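Local coordinates for protein lectin 2 (Agrocybe aegerita, PDB 4TQJ) that probably recognises glycans that end in a non-reducing N-acetylglucosamine, acting as a fungal sugar-binding lectin with a beta-propeller fold, at residues 301-306 and 327-331; 360-364 and 374-378; 246-251 and 272-276. The protein carries 1 engineered substitution. One frame throughout, in Å; residues are numbered along the deposited sequence.

Interaction 1: residues 301-306 and 327-331; sequences FGNAGV and FGVQQ
Phe327 sets its CB against the edge of the Phe301 ring, in the ring plane and 3.5 Å from CD1 of Phe301. Its carbonyl O reaches the same ring edge, 3.3 Å from CD1 of Phe301, and is also gripped by Arg340 NH1. The two side chains run alongside each other in the same direction, with Val306 CG2 added at 4.1 Å from Phe327 CB. CG of Phe327 stands beside its own N, anti to the carbonyl carbon (chi1 -64°), so the ring leans off toward Trp333 and Ile353 and leaves mainly CB for this contact. This buried end is the tight one. Gly328 extends it: having no side chain, it lets the backbones close to 4.3 Å between its CA and that of Gly305.

Farther out, backbone polar atoms take over. Gly302 O receives the N-H of Val329 in its carbonyl plane at 3.1 Å, and Asn303 O receives that of Gln330 at 2.8 Å, nearly straight at 165°. Gln331 bends back at chi2, and its amide bridges the two segments: OE1 accepts from Gly328 N, while NE2 gives its N-H to Ala304 O at 3.0 Å, coming from above that carbonyl plane. Two bonds therefore fix the rotation of the amide.

The outer rim is looser. Val329 lies alongside Asn303, its CG2 3.6 Å from Asn303 OD1, an oxygen whose hydrogen bond goes to His283. Beyond its CB, which packs on Asn303 O, exposed Gln330 only brushes Ala304 with OE1. The arrangement joins the tight turn between strands 297-301 and 306-309 to the loop that leaves outer strand 321-324 for the next blade, as befits an FG-GAP-like repeat in a beta-propeller.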
# COMPACT_ATOMS: atom_id res chain seq x y z
N PHE A 301 -18.14 12.93 18.70
CA PHE A 301 -17.78 14.33 18.51
C PHE A 301 -18.87 15.18 19.17
O PHE A 301 -19.92 15.44 18.59
CB PHE A 301 -17.64 14.66 17.02
CG PHE A 301 -16.45 13.98 16.37
CD1 PHE A 301 -15.24 14.65 16.23
CD2 PHE A 301 -16.53 12.66 15.94
CE1 PHE A 301 -14.12 14.01 15.65
CE2 PHE A 301 -15.42 12.01 15.36
CZ PHE A 301 -14.22 12.70 15.21
N GLY A 302 -18.61 15.56 20.42
CA GLY A 302 -19.57 16.30 21.22
C GLY A 302 -19.44 17.80 21.04
O GLY A 302 -19.00 18.28 19.99
N ASN A 303 -19.83 18.55 22.07
CA ASN A 303 -19.81 20.00 22.00
C ASN A 303 -18.40 20.57 22.20
O ASN A 303 -17.93 21.35 21.39
CB ASN A 303 -20.77 20.60 23.04
CG ASN A 303 -22.22 20.30 22.72
OD1 ASN A 303 -22.66 20.51 21.59
ND2 ASN A 303 -22.96 19.78 23.70
N ALA A 304 -17.74 20.17 23.27
CA ALA A 304 -16.44 20.72 23.62
C ALA A 304 -15.30 20.05 22.84
O ALA A 304 -14.19 20.54 22.82
CB ALA A 304 -16.19 20.62 25.11
N GLY A 305 -15.59 18.91 22.22
CA GLY A 305 -14.56 18.18 21.52
C GLY A 305 -14.95 16.72 21.49
O GLY A 305 -16.13 16.39 21.61
N VAL A 306 -13.95 15.86 21.36
CA VAL A 306 -14.18 14.44 21.14
C VAL A 306 -14.15 13.67 22.44
O VAL A 306 -13.22 13.81 23.23
CB VAL A 306 -13.10 13.86 20.21
CG1 VAL A 306 -13.40 12.40 19.92
CG2 VAL A 306 -13.00 14.69 18.92
N PHE A 327 -12.66 19.59 16.93
CA PHE A 327 -13.58 18.85 16.05
C PHE A 327 -15.00 18.80 16.58
O PHE A 327 -15.80 17.95 16.17
CB PHE A 327 -13.07 17.42 15.81
CG PHE A 327 -11.76 17.36 15.09
CD1 PHE A 327 -11.69 17.69 13.76
CD2 PHE A 327 -10.61 16.99 15.76
CE1 PHE A 327 -10.49 17.63 13.09
CE2 PHE A 327 -9.41 16.94 15.09
CZ PHE A 327 -9.36 17.26 13.76
N GLY A 328 -15.32 19.70 17.50
CA GLY A 328 -16.63 19.70 18.12
C GLY A 328 -17.49 20.88 17.73
O GLY A 328 -17.06 21.78 16.98
N VAL A 329 -18.71 20.90 18.27
CA VAL A 329 -19.66 21.97 17.96
C VAL A 329 -19.13 23.34 18.39
O VAL A 329 -19.33 24.34 17.70
CB VAL A 329 -21.03 21.72 18.61
CG1 VAL A 329 -22.02 22.85 18.26
CG2 VAL A 329 -21.59 20.36 18.18
N GLN A 330 -18.46 23.40 19.53
CA GLN A 330 -17.91 24.67 20.02
C GLN A 330 -16.93 25.28 19.02
O GLN A 330 -16.96 26.48 18.77
CB GLN A 330 -17.23 24.43 21.36
CG GLN A 330 -16.43 25.59 21.89
CD GLN A 330 -15.71 25.20 23.14
OE1 GLN A 330 -16.25 24.49 23.99
NE2 GLN A 330 -14.47 25.64 23.27
N GLN A 331 -16.09 24.43 18.43
CA GLN A 331 -15.11 24.89 17.45
C GLN A 331 -15.71 25.20 16.07
O GLN A 331 -15.03 25.67 15.17
CB GLN A 331 -13.96 23.88 17.32
CG GLN A 331 -13.17 23.68 18.61
CD GLN A 331 -13.82 22.68 19.56
OE1 GLN A 331 -14.67 21.90 19.15
NE2 GLN A 331 -13.42 22.71 20.83

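Interaction 2: residues 360-364 and 374-378; sequences ETLVS and PVKAL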
# COMPACT_ATOMS: atom_id res chain seq x y z
N GLU A 360 -9.60 23.99 6.02
CA GLU A 360 -8.47 23.11 6.26
C GLU A 360 -8.91 21.68 6.57
O GLU A 360 -9.97 21.46 7.16
CB GLU A 360 -7.64 23.61 7.44
CG GLU A 360 -6.71 24.75 7.14
CD GLU A 360 -5.79 25.02 8.31
OE1 GLU A 360 -6.30 25.46 9.37
OE2 GLU A 360 -4.57 24.79 8.19
N THR A 361 -8.08 20.72 6.19
CA THR A 361 -8.21 19.34 6.65
C THR A 361 -7.25 19.11 7.81
O THR A 361 -6.04 19.23 7.66
CB THR A 361 -7.89 18.36 5.52
OG1 THR A 361 -8.96 18.37 4.56
CG2 THR A 361 -7.71 16.95 6.07
N LEU A 362 -7.81 18.81 8.98
CA LEU A 362 -7.02 18.67 10.20
C LEU A 362 -6.96 17.22 10.66
O LEU A 362 -7.83 16.41 10.34
CB LEU A 362 -7.61 19.51 11.32
CG LEU A 362 -7.82 21.00 11.02
CD1 LEU A 362 -8.34 21.69 12.28
CD2 LEU A 362 -6.53 21.62 10.56
N VAL A 363 -5.95 16.90 11.44
CA VAL A 363 -5.77 15.54 11.87
C VAL A 363 -5.21 15.55 13.28
O VAL A 363 -4.46 16.44 13.65
CB VAL A 363 -4.84 14.77 10.88
CG1 VAL A 363 -3.44 15.33 10.93
CG2 VAL A 363 -4.81 13.28 11.18
N SER A 364 -5.61 14.57 14.07
CA SER A 364 -4.94 14.32 15.34
C SER A 364 -4.64 12.84 15.43
O SER A 364 -5.51 12.01 15.18
CB SER A 364 -5.82 14.78 16.51
OG SER A 364 -5.33 14.26 17.72
N PRO A 374 -1.49 16.61 19.45
CA PRO A 374 -1.95 17.93 19.02
C PRO A 374 -2.55 17.88 17.61
O PRO A 374 -2.09 17.10 16.76
CB PRO A 374 -0.68 18.78 19.04
CG PRO A 374 0.44 17.83 19.09
CD PRO A 374 -0.06 16.59 19.77
N VAL A 375 -3.56 18.70 17.38
CA VAL A 375 -4.19 18.79 16.08
C VAL A 375 -3.20 19.44 15.13
O VAL A 375 -2.45 20.32 15.52
CB VAL A 375 -5.47 19.64 16.12
CG1 VAL A 375 -6.05 19.81 14.74
CG2 VAL A 375 -6.49 19.01 17.08
N LYS A 376 -3.20 18.98 13.89
CA LYS A 376 -2.25 19.47 12.90
C LYS A 376 -2.95 19.75 11.59
O LYS A 376 -3.85 19.02 11.19
CB LYS A 376 -1.13 18.45 12.70
CG LYS A 376 -0.06 18.50 13.76
CD LYS A 376 1.17 17.68 13.36
CE LYS A 376 0.86 16.19 13.43
NZ LYS A 376 0.32 15.84 14.78
N ALA A 377 -2.52 20.80 10.91
CA ALA A 377 -3.02 21.08 9.57
C ALA A 377 -2.32 20.17 8.59
O ALA A 377 -1.11 20.27 8.39
CB ALA A 377 -2.77 22.54 9.21
N LEU A 378 -3.07 19.26 7.98
CA LEU A 378 -2.52 18.31 7.03
C LEU A 378 -2.54 18.85 5.60
O LEU A 378 -1.58 18.67 4.86
CB LEU A 378 -3.27 16.97 7.13
CG LEU A 378 -3.13 15.87 6.08
CD1 LEU A 378 -1.74 15.24 6.06
CD2 LEU A 378 -4.17 14.79 6.37
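Leu362 opens its fork over the neighbouring strand: CD1 and CB lean on Val375 CG1, with CB 3.8 Å from it, while CD2 rests 3.7 Å from Ala377 CA. The prongs thus straddle the line of the neighbouring strand, CB and CD2 both near Lys376 O and CD1 turned to Val375. Small Ala377, on the same face as Leu362, leaves room for CD2; its methyl also meets the carboxylate of Glu360, OE2 lying 3.1 Å from Ala377 CB.

The opposite face has its own fit. Val363 turns CG1 into the crowded position between its backbone N and carbonyl carbon (chi1 66°), which aims this methyl across the strand gap at a notch formed by Lys376 O and Leu378 CB, the latter 4.1 Å away. Leu378 lies alongside Thr361, its CD2 touching Thr361 CG2, and it also packs on Val36 of the second subunit. Thr361 OG1 instead bonds to Asp381 O, leaving its methyl to the hydrophobic contact.

Backbone bonds set the spacing. Val363 and Lys376 form an antiparallel hydrogen-bonded pair, Val363 N to Lys376 O at 3.0 Å and Lys376 N to Val363 O at 2.8 Å; Leu378 N adds a bond to Thr361 O of 3.0 Å. Lys376 O and Val363 O each accept a further CA-H contact, from Leu362 and Val375 respectively. Leu362 and Ala377 make the neighbouring non-hydrogen-bonded pair. The short strand segments approach to 4.7 Å at 129°, well off a straight antiparallel course. Such a twisted hairpin, made by strands 361-364 and 376-379, is characteristic of the outer half of a four-stranded beta-propeller blade.

Interaction 3: residues 246-251 and 272-276; sequences CGKAGC and FGTDK
Phe272 begins the contact with its CB 3.7 Å from Cys251 SG. The sulfur stands obliquely to the ring, 5.1 Å from the Phe272 centroid, in a sulfur-aromatic contact. Cys246 adds its CB, 3.4 Å from Phe272 O, a carbonyl oxygen that also accepts from Arg285 NH1. Beyond CB the ring turns away to meet Trp278 and the side of strand 306-309.

Gly273 lets the chain run close, its CA only 3.0 Å from Gly247 O. Its N-H makes a weak bond to a water, which in turn donates to Lys248 O. Thr274 sends its N-H to Gly247 O in the carbonyl plane, and its side chain crosses that of Lys248 at about a right angle, with OG1 3.3 Å from Lys248 CA and also near CG.

Asp275 bonds twice to one residue. Its N-H goes to Lys248 O at 2.9 Å, and its carboxylate takes the ammonium of the same lysine: OD1 offers the syn lone pair to Lys248 NZ at 2.7 Å. Lys248 starts out with CG trans to its N (chi1 -177°), stays extended through CD and bends at chi4, which turns NZ to the oxygen side of the carboxylate. Lys276 then closes the short 3-10 turn by bonding its N to Gly273 O.

Chemistry thus changes along the segment, from sulfur and aromatic carbon inside to charge at the surface. Lys248 O, held by a backbone N-H and a water, is well satisfied, and the exposed salt bridge is probably softened by solvent.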
# COMPACT_ATOMS: atom_id res chain seq x y z
N CYS A 246 -26.44 3.88 20.57
CA CYS A 246 -26.51 5.02 21.47
C CYS A 246 -27.96 5.43 21.62
O CYS A 246 -28.56 5.95 20.68
CB CYS A 246 -25.69 6.18 20.90
SG CYS A 246 -24.00 5.72 20.47
N GLY A 247 -28.52 5.20 22.80
CA GLY A 247 -29.93 5.41 23.04
C GLY A 247 -30.23 6.64 23.88
O GLY A 247 -29.65 7.70 23.65
N LYS A 248 -31.15 6.50 24.83
CA LYS A 248 -31.54 7.62 25.68
C LYS A 248 -30.60 7.72 26.85
O LYS A 248 -29.91 8.74 27.04
CB LYS A 248 -32.98 7.41 26.19
CG LYS A 248 -33.56 8.55 27.03
CD LYS A 248 -34.91 8.15 27.62
CE LYS A 248 -35.72 9.35 28.10
NZ LYS A 248 -35.04 10.13 29.17
N ALA A 249 -30.55 6.65 27.65
CA ALA A 249 -29.78 6.64 28.89
C ALA A 249 -28.28 6.50 28.64
O ALA A 249 -27.49 6.78 29.54
CB ALA A 249 -30.28 5.54 29.84
N GLY A 250 -27.90 6.11 27.43
CA GLY A 250 -26.49 5.87 27.12
C GLY A 250 -26.30 4.81 26.04
O GLY A 250 -27.16 4.67 25.19
N CYS A 251 -25.19 4.07 26.08
CA CYS A 251 -24.93 3.00 25.11
C CYS A 251 -25.33 1.63 25.64
O CYS A 251 -24.90 1.20 26.72
CB CYS A 251 -23.45 2.96 24.71
SG CYS A 251 -22.82 4.49 24.05
N PHE A 272 -23.17 9.43 25.61
CA PHE A 272 -23.34 9.33 24.15
C PHE A 272 -24.81 9.24 23.73
O PHE A 272 -25.12 9.14 22.54
CB PHE A 272 -22.52 8.17 23.55
CG PHE A 272 -21.03 8.31 23.76
CD1 PHE A 272 -20.32 9.33 23.15
CD2 PHE A 272 -20.35 7.43 24.59
CE1 PHE A 272 -18.97 9.48 23.35
CE2 PHE A 272 -18.99 7.56 24.79
CZ PHE A 272 -18.29 8.59 24.15
N GLY A 273 -25.73 9.32 24.70
CA GLY A 273 -27.14 9.26 24.39
C GLY A 273 -27.89 10.58 24.55
O GLY A 273 -27.31 11.60 24.95
N THR A 274 -29.19 10.57 24.26
CA THR A 274 -29.97 11.81 24.26
C THR A 274 -30.06 12.46 25.64
O THR A 274 -30.10 13.69 25.76
CB THR A 274 -31.38 11.61 23.70
OG1 THR A 274 -32.09 10.68 24.54
CG2 THR A 274 -31.29 11.05 22.26
N ASP A 275 -30.08 11.63 26.68
CA ASP A 275 -30.14 12.18 28.04
C ASP A 275 -28.95 13.09 28.34
O ASP A 275 -29.08 14.04 29.11
CB ASP A 275 -30.26 11.07 29.10
CG ASP A 275 -31.71 10.63 29.31
OD1 ASP A 275 -32.61 11.24 28.69
OD2 ASP A 275 -31.94 9.68 30.09
N LYS A 276 -27.80 12.83 27.72
CA LYS A 276 -26.63 13.67 27.96
C LYS A 276 -26.42 14.76 26.91
O LYS A 276 -25.40 15.45 26.90
CB LYS A 276 -25.37 12.82 28.13
CG LYS A 276 -25.45 11.88 29.34
CD LYS A 276 -24.39 12.21 30.38
CE LYS A 276 -24.64 11.47 31.68
NZ LYS A 276 -23.40 10.80 32.19
O HOH W 1 -26.93 9.32 27.50

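In the fold
Along the chain come interaction 3, interaction 1 and interaction 2, each closing before the next opens, on successive blades of the propeller: the four-stranded sheets within residues 230-269, 285-324 and 339-379. Interactions 3 and 1 are equivalent sites one blade apart, about 17 Å between centres and about 6 Å at the nearest atoms. Interaction 2 lies about 15 Å from interaction 1 and touches it: Phe327 CZ packs 3.8 Å from Leu362 CB, so the inter-blade loop of one blade leans on the outer hairpin of the next. Interactions 2 and 3 are about 29 Å apart between centres. Interactions 3 and 1 thus tie each blade's central turn to its exit loop.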